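Local coordinates for Ketoacyl_synth_N domain-containing protein (Photorhabdus luminescens subsp. laumondii, PDB 6SMO), which probably serves as a ketosynthase-like subunit of polyketide synthesis, paired with a second ketosynthase chain, and lines a pocket that holds a poly-keto chain, at residues V100-G105 with W133-L138; K65-S70 with S186-S191; T157-G162 with N312-S317. All blocks are in the same frame, centred on the assembly; numbering follows the deposited sequence.

Contact 1. Residues V100-G105 with W133-L138; sequences VGNCFG and WFPAAL. With LKZ (3,5,7,9,11-pentakis(oxidanylidene)dodecanal), chain H.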
ATOM      1  N   VAL C 100       6.722  -2.648  -5.334  1.00 30.78           N
ATOM      2  CA  VAL C 100       6.372  -1.483  -6.198  1.00 30.87           C
ATOM      3  C   VAL C 100       6.524  -0.166  -5.432  1.00 30.90           C
ATOM      4  O   VAL C 100       6.369  -0.168  -4.220  1.00 30.74           O
ATOM      5  CB  VAL C 100       4.932  -1.627  -6.733  1.00 30.93           C
ATOM      6  CG1 VAL C 100       4.591  -0.646  -7.838  1.00 30.81           C
ATOM      7  CG2 VAL C 100       4.624  -3.041  -7.179  1.00 31.21           C
ATOM      8  N   GLY C 101       6.882   0.891  -6.159  1.00 31.49           N
ATOM      9  CA  GLY C 101       6.958   2.285  -5.680  1.00 31.68           C
ATOM     10  C   GLY C 101       6.054   3.181  -6.509  1.00 32.37           C
ATOM     11  O   GLY C 101       6.263   3.247  -7.736  1.00 32.68           O
ATOM     12  N   ASN C 102       5.067   3.821  -5.878  1.00 32.88           N
ATOM     13  CA  ASN C 102       4.087   4.712  -6.555  1.00 33.47           C
ATOM     14  C   ASN C 102       3.544   5.729  -5.547  1.00 34.22           C
ATOM     15  O   ASN C 102       3.080   5.300  -4.473  1.00 34.47           O
ATOM     16  CB  ASN C 102       2.951   3.916  -7.201  1.00 33.68           C
ATOM     17  CG  ASN C 102       1.949   4.803  -7.908  1.00 33.75           C
ATOM     18  OD1 ASN C 102       0.799   4.900  -7.489  1.00 33.93           O
ATOM     19  ND2 ASN C 102       2.382   5.468  -8.966  1.00 33.81           N
ATOM     20  N   CYS C 103       3.581   7.017  -5.902  1.00 35.16           N
ATOM     21  CA  CYS C 103       3.274   8.170  -5.011  1.00 35.58           C
ATOM     22  C   CYS C 103       1.896   8.766  -5.337  1.00 36.38           C
ATOM     23  O   CYS C 103       1.103   8.947  -4.391  1.00 37.01           O
ATOM     24  CB  CYS C 103       4.353   9.240  -5.131  1.00 35.94           C
ATOM     25  SG  CYS C 103       6.014   8.635  -4.732  1.00 36.34           S
ATOM     26  N   PHE C 104       1.623   9.057  -6.614  1.00 36.62           N
ATOM     27  CA  PHE C 104       0.467   9.878  -7.070  1.00 37.08           C
ATOM     28  C   PHE C 104      -0.769   9.013  -7.362  1.00 37.23           C
ATOM     29  O   PHE C 104      -1.863   9.595  -7.511  1.00 37.52           O
ATOM     30  CB  PHE C 104       0.849  10.714  -8.295  1.00 37.28           C
ATOM     31  CG  PHE C 104       1.607  11.975  -7.966  1.00 37.59           C
ATOM     32  CD1 PHE C 104       0.939  13.107  -7.526  1.00 37.75           C
ATOM     33  CD2 PHE C 104       2.987  12.026  -8.086  1.00 37.78           C
ATOM     34  CE1 PHE C 104       1.635  14.266  -7.218  1.00 38.16           C
ATOM     35  CE2 PHE C 104       3.681  13.187  -7.778  1.00 38.15           C
ATOM     36  CZ  PHE C 104       3.004  14.304  -7.345  1.00 38.30           C
ATOM     37  N   GLY C 105      -0.614   7.688  -7.444  1.00 37.13           N
ATOM     38  CA  GLY C 105      -1.731   6.752  -7.684  1.00 37.16           C
ATOM     39  C   GLY C 105      -2.161   6.751  -9.142  1.00 37.59           C
ATOM     40  O   GLY C 105      -1.280   6.875 -10.016  1.00 38.42           O
ATOM     41  N   TRP C 133      -7.427   3.428  -8.659  1.00 35.99           N
ATOM     42  CA  TRP C 133      -6.644   4.567  -8.126  1.00 36.15           C
ATOM     43  C   TRP C 133      -5.509   4.208  -7.167  1.00 35.22           C
ATOM     44  O   TRP C 133      -4.429   4.729  -7.349  1.00 35.11           O
ATOM     45  CB  TRP C 133      -7.576   5.635  -7.554  1.00 36.75           C
ATOM     46  CG  TRP C 133      -6.843   6.694  -6.793  1.00 37.49           C
ATOM     47  CD1 TRP C 133      -6.311   7.841  -7.292  1.00 37.97           C
ATOM     48  CD2 TRP C 133      -6.543   6.693  -5.391  1.00 37.82           C
ATOM     49  NE1 TRP C 133      -5.695   8.544  -6.305  1.00 38.17           N
ATOM     50  CE2 TRP C 133      -5.828   7.871  -5.125  1.00 38.29           C
ATOM     51  CE3 TRP C 133      -6.810   5.823  -4.339  1.00 38.08           C
ATOM     52  CZ2 TRP C 133      -5.374   8.194  -3.852  1.00 38.48           C
ATOM     53  CZ3 TRP C 133      -6.353   6.141  -3.084  1.00 38.32           C
ATOM     54  CH2 TRP C 133      -5.651   7.310  -2.842  1.00 38.22           C
ATOM     55  N   PHE C 134      -5.725   3.287  -6.239  1.00 34.73           N
ATOM     56  CA  PHE C 134      -4.709   3.087  -5.175  1.00 34.64           C
ATOM     57  C   PHE C 134      -3.364   2.614  -5.717  1.00 34.78           C
ATOM     58  O   PHE C 134      -3.318   1.842  -6.641  1.00 35.89           O
ATOM     59  CB  PHE C 134      -5.279   2.355  -3.959  1.00 34.26           C
ATOM     60  CG  PHE C 134      -5.422   0.865  -4.079  1.00 34.12           C
ATOM     61  CD1 PHE C 134      -6.074   0.297  -5.150  1.00 34.21           C
ATOM     62  CD2 PHE C 134      -4.932   0.031  -3.098  1.00 33.97           C
ATOM     63  CE1 PHE C 134      -6.213  -1.072  -5.240  1.00 34.35           C
ATOM     64  CE2 PHE C 134      -5.067  -1.338  -3.196  1.00 33.90           C
ATOM     65  CZ  PHE C 134      -5.703  -1.887  -4.271  1.00 34.26           C
ATOM     66  N   PRO C 135      -2.249   3.022  -5.086  1.00 34.27           N
ATOM     67  CA  PRO C 135      -0.913   2.661  -5.519  1.00 34.20           C
ATOM     68  C   PRO C 135      -0.615   1.155  -5.501  1.00 34.32           C
ATOM     69  O   PRO C 135       0.099   0.705  -6.342  1.00 35.03           O
ATOM     70  CB  PRO C 135      -0.031   3.363  -4.492  1.00 33.93           C
ATOM     71  CG  PRO C 135      -0.853   4.487  -3.994  1.00 33.72           C
ATOM     72  CD  PRO C 135      -2.227   3.891  -3.928  1.00 33.84           C
ATOM     73  N   ALA C 136      -1.279   0.390  -4.633  1.00 34.10           N
ATOM     74  CA  ALA C 136      -1.067  -1.066  -4.469  1.00 33.89           C
ATOM     75  C   ALA C 136      -1.818  -1.900  -5.508  1.00 33.93           C
ATOM     76  O   ALA C 136      -1.876  -3.094  -5.327  1.00 33.88           O
ATOM     77  CB  ALA C 136      -1.428  -1.486  -3.080  1.00 33.99           C
ATOM     78  N   ALA C 137      -2.406  -1.208  -6.470  1.00 33.92           N
ATOM     79  CA  ALA C 137      -3.147  -1.807  -7.586  1.00 33.94           C
ATOM     80  C   ALA C 137      -2.177  -2.593  -8.452  1.00 33.72           C
ATOM     81  O   ALA C 137      -2.518  -3.683  -8.850  1.00 34.25           O
ATOM     82  CB  ALA C 137      -3.787  -0.692  -8.358  1.00 34.03           C
ATOM     83  N   LEU C 138      -0.991  -2.040  -8.678  1.00 33.33           N
ATOM     84  CA  LEU C 138       0.004  -2.654  -9.588  1.00 33.26           C
ATOM     85  C   LEU C 138       0.449  -4.014  -9.072  1.00 33.34           C
ATOM     86  O   LEU C 138       0.474  -4.934  -9.858  1.00 33.67           O
ATOM     87  CB  LEU C 138       1.193  -1.702  -9.744  1.00 33.11           C
ATOM     88  CG  LEU C 138       2.246  -2.076 -10.787  1.00 33.20           C
ATOM     89  CD1 LEU C 138       1.620  -2.686 -12.016  1.00 33.38           C
ATOM     90  CD2 LEU C 138       3.070  -0.879 -11.175  1.00 33.14           C
TER
HETATM   91  C4  LKZ H 501     -10.992   4.127  -2.825  1.00 56.67           C
HETATM   92  C5  LKZ H 501      -9.608   3.549  -2.980  1.00 55.90           C
HETATM   93  C6  LKZ H 501      -8.811   3.284  -1.699  1.00 54.13           C
HETATM   94  C7  LKZ H 501      -8.686   1.788  -1.505  1.00 53.98           C
HETATM   95  C8  LKZ H 501      -7.854   1.239  -0.339  1.00 53.57           C
HETATM   96  C10 LKZ H 501      -9.625  -3.198   1.783  1.00 50.39           C
HETATM   97  C22 LKZ H 501     -10.902   5.620  -3.070  1.00 57.45           C
HETATM   98  C11 LKZ H 501      -9.671  -2.425   3.076  1.00 49.00           C
HETATM   99  O19 LKZ H 501     -10.717  -2.149   3.635  1.00 50.76           O
HETATM  100  C3  LKZ H 501      -8.673  -2.393   0.919  1.00 51.25           C
HETATM  101  O23 LKZ H 501      -7.709  -2.927   0.398  1.00 51.50           O
HETATM  102  C2  LKZ H 501      -8.901  -0.877   0.847  1.00 52.69           C
HETATM  103  C9  LKZ H 501      -8.088  -0.274  -0.300  1.00 53.28           C
HETATM  104  O20 LKZ H 501      -7.699  -0.963  -1.223  1.00 54.56           O
HETATM  105  O21 LKZ H 501      -9.288   1.037  -2.240  1.00 53.48           O
HETATM  106  O22 LKZ H 501      -9.156   3.336  -4.093  1.00 56.92           O
HETATM  107  O24 LKZ H 501     -11.143   6.120  -4.159  1.00 58.84           O
HETATM  108  C23 LKZ H 501     -10.496   6.461  -1.875  1.00 57.56           C
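One wall of the poly-keto ligand's pocket, shared with the partner chain, is built here: W133 and F134 meet the ligand, while W133 O and P135 back onto G105 and N102 in the loop that follows strand 96-101. The ligand's O20 lies over one face of the F134 ring, toward its rim, 3.3 Å from CE2. A137 N sits over the centre of the opposite face. CG of F134 lies between backbone N and carbonyl carbon (chi1 79°), and the ring lies over the type I turn F134-A137. W133 instead offers an edge, its CE3 3.4 Å from ligand O22. Behind these rings, N102 and P135 cross at about a right angle, with N102 OD1 3.4 Å from P135 CA. The same OD1 takes a weak bond from G105 N, and N102 ND2 donates to S186 O, so the amide is held at both ends. G105 CA approaches W133 O to 3.4 Å. At the strand end, V100 CG1 touches L138 CD2 at 3.7 Å, tying the strand to the first turn of helix 137-146. That helix start packs on F69 and S70 of helix 68-84, strand 154-155 flanks P135, and the partner ketosynthase chain covers A136.

Contact 2. Residues K65-S70 with S186-S191; sequences KIDEFS and SEHLSS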
ATOM      1  N   LYS C  65     -10.192  -1.699 -16.942  1.00 50.46           N
ATOM      2  CA  LYS C  65     -10.483  -1.567 -15.486  1.00 49.02           C
ATOM      3  C   LYS C  65      -9.227  -1.183 -14.687  1.00 48.45           C
ATOM      4  O   LYS C  65      -9.304  -1.241 -13.442  1.00 49.16           O
ATOM      5  CB  LYS C  65     -11.086  -2.874 -14.954  1.00 48.67           C
ATOM      6  CG  LYS C  65     -10.245  -4.130 -15.153  1.00 48.61           C
ATOM      7  CD  LYS C  65     -10.934  -5.401 -14.699  1.00 48.56           C
ATOM      8  CE  LYS C  65     -11.904  -5.942 -15.727  1.00 48.61           C
ATOM      9  NZ  LYS C  65     -12.870  -6.895 -15.130  1.00 48.72           N
ATOM     10  N   ILE C  66      -8.131  -0.787 -15.349  1.00 47.59           N
ATOM     11  CA  ILE C  66      -6.862  -0.367 -14.675  1.00 47.08           C
ATOM     12  C   ILE C  66      -6.424   1.006 -15.202  1.00 46.61           C
ATOM     13  O   ILE C  66      -6.717   1.318 -16.373  1.00 46.79           O
ATOM     14  CB  ILE C  66      -5.751  -1.425 -14.842  1.00 46.69           C
ATOM     15  CG1 ILE C  66      -5.316  -1.588 -16.303  1.00 47.09           C
ATOM     16  CG2 ILE C  66      -6.183  -2.746 -14.221  1.00 46.63           C
ATOM     17  CD1 ILE C  66      -4.151  -2.531 -16.505  1.00 47.05           C
ATOM     18  N   ASP C  67      -5.735   1.779 -14.354  1.00 46.23           N
ATOM     19  CA  ASP C  67      -5.156   3.110 -14.682  1.00 45.99           C
ATOM     20  C   ASP C  67      -3.853   2.904 -15.464  1.00 45.88           C
ATOM     21  O   ASP C  67      -3.325   1.775 -15.442  1.00 45.98           O
ATOM     22  CB  ASP C  67      -4.925   3.936 -13.414  1.00 45.51           C
ATOM     23  CG  ASP C  67      -4.591   5.393 -13.684  1.00 45.26           C
ATOM     24  OD1 ASP C  67      -5.534   6.194 -13.816  1.00 46.27           O
ATOM     25  OD2 ASP C  67      -3.388   5.711 -13.774  1.00 44.91           O
ATOM     26  N   GLU C  68      -3.357   3.960 -16.118  1.00 45.96           N
ATOM     27  CA  GLU C  68      -2.171   3.928 -17.020  1.00 46.25           C
ATOM     28  C   GLU C  68      -0.889   3.609 -16.238  1.00 44.76           C
ATOM     29  O   GLU C  68       0.040   3.060 -16.861  1.00 45.05           O
ATOM     30  CB  GLU C  68      -2.038   5.258 -17.768  1.00 47.09           C
ATOM     31  CG  GLU C  68      -3.100   5.464 -18.834  1.00 48.69           C
ATOM     32  CD  GLU C  68      -3.081   4.444 -19.960  1.00 50.17           C
ATOM     33  OE1 GLU C  68      -1.980   4.138 -20.464  1.00 51.12           O
ATOM     34  OE2 GLU C  68      -4.166   3.950 -20.325  1.00 50.86           O
ATOM     35  N   PHE C  69      -0.822   3.933 -14.941  1.00 43.40           N
ATOM     36  CA  PHE C  69       0.373   3.682 -14.087  1.00 42.37           C
ATOM     37  C   PHE C  69       0.549   2.169 -13.896  1.00 41.42           C
ATOM     38  O   PHE C  69       1.704   1.705 -13.844  1.00 40.37           O
ATOM     39  CB  PHE C  69       0.289   4.445 -12.760  1.00 41.87           C
ATOM     40  CG  PHE C  69      -0.327   3.693 -11.605  1.00 41.52           C
ATOM     41  CD1 PHE C  69      -1.697   3.714 -11.396  1.00 41.59           C
ATOM     42  CD2 PHE C  69       0.465   2.986 -10.713  1.00 41.01           C
ATOM     43  CE1 PHE C  69      -2.264   3.031 -10.330  1.00 41.15           C
ATOM     44  CE2 PHE C  69      -0.104   2.302  -9.647  1.00 40.66           C
ATOM     45  CZ  PHE C  69      -1.466   2.327  -9.457  1.00 40.85           C
ATOM     46  N   SER C  70      -0.561   1.426 -13.805  1.00 41.13           N
ATOM     47  CA  SER C  70      -0.584  -0.060 -13.745  1.00 41.16           C
ATOM     48  C   SER C  70      -0.222  -0.643 -15.118  1.00 41.18           C
ATOM     49  O   SER C  70       0.459  -1.686 -15.150  1.00 40.46           O
ATOM     50  CB  SER C  70      -1.915  -0.576 -13.255  1.00 41.30           C
ATOM     51  OG  SER C  70      -2.083  -0.305 -11.872  1.00 41.52           O
ATOM     52  N   SER C 186       6.514   2.893 -10.943  1.00 34.39           N
ATOM     53  CA  SER C 186       5.725   3.404 -12.095  1.00 35.17           C
ATOM     54  C   SER C 186       4.966   4.671 -11.684  1.00 35.54           C
ATOM     55  O   SER C 186       4.562   4.761 -10.507  1.00 35.21           O
ATOM     56  CB  SER C 186       4.785   2.349 -12.614  1.00 35.31           C
ATOM     57  OG  SER C 186       4.071   2.823 -13.745  1.00 35.38           O
ATOM     58  N   GLU C 187       4.746   5.569 -12.644  1.00 36.60           N
ATOM     59  CA  GLU C 187       4.015   6.836 -12.410  1.00 37.68           C
ATOM     60  C   GLU C 187       3.315   7.292 -13.694  1.00 38.93           C
ATOM     61  O   GLU C 187       3.881   7.133 -14.774  1.00 38.64           O
ATOM     62  CB  GLU C 187       4.989   7.952 -12.036  1.00 37.39           C
ATOM     63  CG  GLU C 187       5.598   7.841 -10.653  1.00 37.09           C
ATOM     64  CD  GLU C 187       4.675   8.092  -9.480  1.00 37.06           C
ATOM     65  OE1 GLU C 187       5.092   7.845  -8.355  1.00 36.77           O
ATOM     66  OE2 GLU C 187       3.546   8.525  -9.701  1.00 37.64           O
ATOM     67  N   HIS C 188       2.107   7.828 -13.542  1.00 40.73           N
ATOM     68  CA  HIS C 188       1.311   8.502 -14.604  1.00 42.27           C
ATOM     69  C   HIS C 188       0.950   9.912 -14.122  1.00 43.53           C
ATOM     70  O   HIS C 188       0.175  10.019 -13.149  1.00 43.92           O
ATOM     71  CB  HIS C 188       0.068   7.675 -14.955  1.00 42.89           C
ATOM     72  CG  HIS C 188      -0.770   8.289 -16.027  1.00 43.98           C
ATOM     73  ND1 HIS C 188      -0.459   8.167 -17.368  1.00 44.71           N
ATOM     74  CD2 HIS C 188      -1.897   9.030 -15.965  1.00 44.61           C
ATOM     75  CE1 HIS C 188      -1.362   8.805 -18.085  1.00 45.05           C
ATOM     76  NE2 HIS C 188      -2.256   9.343 -17.248  1.00 44.99           N
ATOM     77  N   LEU C 189       1.494  10.945 -14.777  1.00 44.95           N
ATOM     78  CA  LEU C 189       1.397  12.367 -14.344  1.00 45.85           C
ATOM     79  C   LEU C 189       0.616  13.198 -15.373  1.00 47.56           C
ATOM     80  O   LEU C 189       0.562  14.432 -15.198  1.00 48.38           O
ATOM     81  CB  LEU C 189       2.814  12.926 -14.169  1.00 45.52           C
ATOM     82  CG  LEU C 189       3.762  12.101 -13.297  1.00 44.85           C
ATOM     83  CD1 LEU C 189       5.166  12.682 -13.334  1.00 44.83           C
ATOM     84  CD2 LEU C 189       3.260  12.016 -11.864  1.00 44.60           C
ATOM     85  N   SER C 190       0.027  12.560 -16.392  1.00 48.97           N
ATOM     86  CA  SER C 190      -0.605  13.235 -17.559  1.00 50.49           C
ATOM     87  C   SER C 190      -2.088  13.537 -17.297  1.00 51.19           C
ATOM     88  O   SER C 190      -2.698  14.214 -18.150  1.00 52.24           O
ATOM     89  CB  SER C 190      -0.431  12.420 -18.815  1.00 50.74           C
ATOM     90  OG  SER C 190       0.936  12.369 -19.194  1.00 50.97           O
ATOM     91  N   SER C 191      -2.649  13.066 -16.176  1.00 51.49           N
ATOM     92  CA  SER C 191      -4.067  13.301 -15.785  1.00 51.38           C
ATOM     93  C   SER C 191      -4.244  14.758 -15.361  1.00 51.73           C
ATOM     94  O   SER C 191      -3.435  15.279 -14.595  1.00 50.53           O
ATOM     95  CB  SER C 191      -4.514  12.344 -14.707  1.00 51.31           C
ATOM     96  OG  SER C 191      -3.804  12.559 -13.498  1.00 51.14           O
TER
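F69 and E68, in the first turn of helix 68-84, lie against S186 and H188 where strand 180-187 runs out into a loop, so a helix N terminus is fastened to the C-terminal end of an inner strand of the sheet in this thiolase-type fold. The polar tie is one hydrogen bond, S186 OG to F69 O, 2.6 Å long. With its OG anti to the backbone N (chi1 -178°), S186 reaches a lone pair in the carbonyl plane, at a C=O...donor angle of 133°.

Capping forms a second group of bonds. D67 is the N-cap residue, and its OD2 accepts a weak but nearly straight bond from F69 N, 3.3 Å long with 170° at the hydrogen. That oxygen also lies at the edge of the F69 ring, in its plane, while OD1 is bound by H109 N, so both oxygens of the carboxylate are engaged. S70 OG covers part of one face of the same ring.

Apolar and ring contacts make up most of the rest. E68 CB stands over one face of the H188 imidazole as a CH-pi contact, 3.6 Å from the centroid and offset toward ND1; E68 CG follows, 3.8 Å from CE1. The chain bends at chi2, and its OE2 forms a salt bridge with R63. On the other face of the imidazole, S190 N lies above the rim, which leaves the ring between helix start and loop. Next to the ring, F69 CB and H188 CB meet at 3.9 Å, and H188 CB also lies 3.8 Å from the backbone F69 N.

Contact 3. Residues T157-G162 with N312-S317; sequences TSDVAG and NQFSVS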
ATOM      1  N   THR C 157       6.152   6.535  -0.239  1.00 34.66           N
ATOM      2  CA  THR C 157       7.020   7.563   0.392  1.00 34.27           C
ATOM      3  C   THR C 157       7.487   8.536  -0.694  1.00 35.02           C
ATOM      4  O   THR C 157       8.130   8.072  -1.656  1.00 35.48           O
ATOM      5  CB  THR C 157       8.211   6.929   1.123  1.00 33.68           C
ATOM      6  OG1 THR C 157       7.762   5.758   1.805  1.00 33.08           O
ATOM      7  CG2 THR C 157       8.855   7.875   2.112  1.00 33.71           C
ATOM      8  N   SER C 158       7.169   9.825  -0.543  1.00 35.09           N
ATOM      9  CA  SER C 158       7.441  10.893  -1.541  1.00 35.43           C
ATOM     10  C   SER C 158       8.878  10.773  -2.061  1.00 35.37           C
ATOM     11  O   SER C 158       9.807  10.758  -1.228  1.00 35.28           O
ATOM     12  CB  SER C 158       7.175  12.261  -0.969  1.00 35.39           C
ATOM     13  OG  SER C 158       5.784  12.539  -0.960  1.00 35.53           O
ATOM     14  N   ASP C 159       9.029  10.644  -3.386  1.00 35.64           N
ATOM     15  CA  ASP C 159      10.313  10.712  -4.140  1.00 35.46           C
ATOM     16  C   ASP C 159      11.066   9.375  -4.049  1.00 34.63           C
ATOM     17  O   ASP C 159      11.472   8.871  -5.116  1.00 34.52           O
ATOM     18  CB  ASP C 159      11.165  11.903  -3.686  1.00 35.87           C
ATOM     19  CG  ASP C 159      10.456  13.241  -3.833  1.00 36.51           C
ATOM     20  OD1 ASP C 159       9.975  13.530  -4.946  1.00 37.02           O
ATOM     21  OD2 ASP C 159      10.377  13.980  -2.830  1.00 36.29           O
ATOM     22  N   VAL C 160      11.236   8.815  -2.844  1.00 34.25           N
ATOM     23  CA  VAL C 160      12.125   7.639  -2.581  1.00 33.64           C
ATOM     24  C   VAL C 160      11.294   6.358  -2.396  1.00 33.43           C
ATOM     25  O   VAL C 160      11.795   5.436  -1.724  1.00 33.92           O
ATOM     26  CB  VAL C 160      13.047   7.890  -1.369  1.00 33.47           C
ATOM     27  CG1 VAL C 160      14.007   9.041  -1.624  1.00 33.57           C
ATOM     28  CG2 VAL C 160      12.273   8.117  -0.076  1.00 33.32           C
ATOM     29  N   ALA C 161      10.098   6.279  -2.991  1.00 33.38           N
ATOM     30  CA  ALA C 161       9.192   5.106  -2.903  1.00 33.14           C
ATOM     31  C   ALA C 161       9.836   3.897  -3.593  1.00 33.07           C
ATOM     32  O   ALA C 161       9.953   2.837  -2.948  1.00 32.76           O
ATOM     33  CB  ALA C 161       7.850   5.429  -3.515  1.00 33.13           C
ATOM     34  N   GLY C 162      10.232   4.060  -4.860  1.00 33.40           N
ATOM     35  CA  GLY C 162      10.846   3.002  -5.687  1.00 33.84           C
ATOM     36  C   GLY C 162      12.237   2.630  -5.201  1.00 33.95           C
ATOM     37  O   GLY C 162      12.625   1.459  -5.376  1.00 34.09           O
ATOM     38  N   ASN C 312      12.304  14.665 -13.507  1.00 44.23           N
ATOM     39  CA  ASN C 312      11.829  14.176 -12.193  1.00 43.16           C
ATOM     40  C   ASN C 312      10.684  13.201 -12.458  1.00 42.59           C
ATOM     41  O   ASN C 312       9.691  13.616 -13.045  1.00 43.40           O
ATOM     42  CB  ASN C 312      11.402  15.337 -11.299  1.00 42.87           C
ATOM     43  CG  ASN C 312      11.152  14.925  -9.869  1.00 42.46           C
ATOM     44  OD1 ASN C 312      11.539  13.843  -9.458  1.00 42.05           O
ATOM     45  ND2 ASN C 312      10.512  15.781  -9.104  1.00 42.29           N
ATOM     46  N   GLN C 313      10.852  11.941 -12.062  1.00 41.69           N
ATOM     47  CA  GLN C 313       9.799  10.918 -12.268  1.00 41.16           C
ATOM     48  C   GLN C 313       9.264  10.443 -10.918  1.00 39.78           C
ATOM     49  O   GLN C 313       8.510   9.468 -10.919  1.00 39.54           O
ATOM     50  CB  GLN C 313      10.367   9.743 -13.058  1.00 41.38           C
ATOM     51  CG  GLN C 313      11.145  10.157 -14.295  1.00 42.29           C
ATOM     52  CD  GLN C 313      11.647   8.956 -15.051  1.00 42.34           C
ATOM     53  OE1 GLN C 313      12.838   8.668 -15.078  1.00 42.25           O
ATOM     54  NE2 GLN C 313      10.729   8.237 -15.661  1.00 42.64           N
ATOM     55  N   PHE C 314       9.652  11.112  -9.827  1.00 39.27           N
ATOM     56  CA  PHE C 314       9.239  10.710  -8.456  1.00 38.59           C
ATOM     57  C   PHE C 314       9.751   9.302  -8.156  1.00 37.32           C
ATOM     58  O   PHE C 314      10.962   9.115  -8.170  1.00 36.85           O
ATOM     59  CB  PHE C 314       7.758  10.977  -8.191  1.00 38.90           C
ATOM     60  CG  PHE C 314       7.391  12.415  -8.427  1.00 39.92           C
ATOM     61  CD1 PHE C 314       7.556  13.355  -7.430  1.00 40.43           C
ATOM     62  CD2 PHE C 314       6.945  12.834  -9.665  1.00 40.31           C
ATOM     63  CE1 PHE C 314       7.250  14.684  -7.657  1.00 41.30           C
ATOM     64  CE2 PHE C 314       6.637  14.161  -9.892  1.00 41.13           C
ATOM     65  CZ  PHE C 314       6.789  15.080  -8.886  1.00 41.63           C
ATOM     66  N   SER C 315       8.847   8.359  -7.905  1.00 36.96           N
ATOM     67  CA  SER C 315       9.223   6.973  -7.527  1.00 36.80           C
ATOM     68  C   SER C 315      10.070   6.291  -8.608  1.00 37.02           C
ATOM     69  O   SER C 315      10.895   5.455  -8.253  1.00 36.29           O
ATOM     70  CB  SER C 315       8.031   6.155  -7.123  1.00 36.59           C
ATOM     71  OG  SER C 315       7.182   5.915  -8.226  1.00 36.71           O
ATOM     72  N   VAL C 316       9.792   6.553  -9.880  1.00 37.81           N
ATOM     73  CA  VAL C 316      10.588   5.952 -10.988  1.00 38.79           C
ATOM     74  C   VAL C 316      12.029   6.474 -10.921  1.00 39.33           C
ATOM     75  O   VAL C 316      12.941   5.719 -11.276  1.00 40.33           O
ATOM     76  CB  VAL C 316       9.924   6.170 -12.360  1.00 38.96           C
ATOM     77  CG1 VAL C 316      10.608   5.367 -13.449  1.00 39.34           C
ATOM     78  CG2 VAL C 316       8.450   5.825 -12.312  1.00 38.94           C
ATOM     79  N   SER C 317      12.214   7.745 -10.564  1.00 39.86           N
ATOM     80  CA  SER C 317      13.575   8.323 -10.429  1.00 40.48           C
ATOM     81  C   SER C 317      14.361   7.528  -9.385  1.00 40.31           C
ATOM     82  O   SER C 317      13.837   7.284  -8.298  1.00 40.17           O
ATOM     83  CB  SER C 317      13.519   9.770 -10.077  1.00 40.93           C
ATOM     84  OG  SER C 317      13.052  10.521 -11.176  1.00 42.04           O
TER
HETATM   85  O   HOH W   1      11.938   6.276  -5.625  1.00 20.28           O
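A161 and G162, opening helix 161-175, pack closely on S315, while D159 and F314 meet in the more accessible part of the contact. The turn before the helix corresponds by sequence to the one that carries the active-site cysteine in ketosynthases, with D159 probably in that position, and 312-317 lies where the family carries its second active-site histidine, probably with N312 in its place. On the tight side, A161 CB touches S315 CB at 3.7 Å, and G162 CA makes a CA-H...O contact of 3.6 Å with S315 O. Water 1 bridges the backbones there: it lies 2.7 Å from D159 O and 2.9 Å from S315 O, placed to donate to these carbonyls among others, and takes a weak bond from G162 N. Here the water brings two carbonyls and a helix N-H together. S315 OG is turned the other way, bound by G101 O and E187 OE1.

The looser side holds the partly exposed D159. Its CG is anti to the carbonyl carbon (chi1 -58°). OD1 lies 3.5 Å from F314 CD1, with carboxylate and ring only 16° from parallel; OD2 has a weak bond from N359 N. N312 ND2 lies above one face of that ring. Strand 180-187 touches F314 and S315, R356 of strand 351-356 meets D159 and S317, and strand 362-369 lies against V160.

From the N terminus, 65-70 opens contact 2 at the start of helix 68-84. Contact 1 then opens and closes inside that span, joining 100-105 to 133-138. Segment 157-162 opens contact 3 before 186-191 closes contact 2, so these two cross, and 312-317 closes contact 3 last; contacts 1 and 3 stand in series. All three converge on neighbouring strands 96-101 and 180-187. C103 N is bound by E187 OE1 between contacts 1 and 2, and F104 and F314 pack edge-to-face between contacts 1 and 3. Together they tie the ligand wall, the start of helix 161-175 and the late 312-317 loop to one sheet.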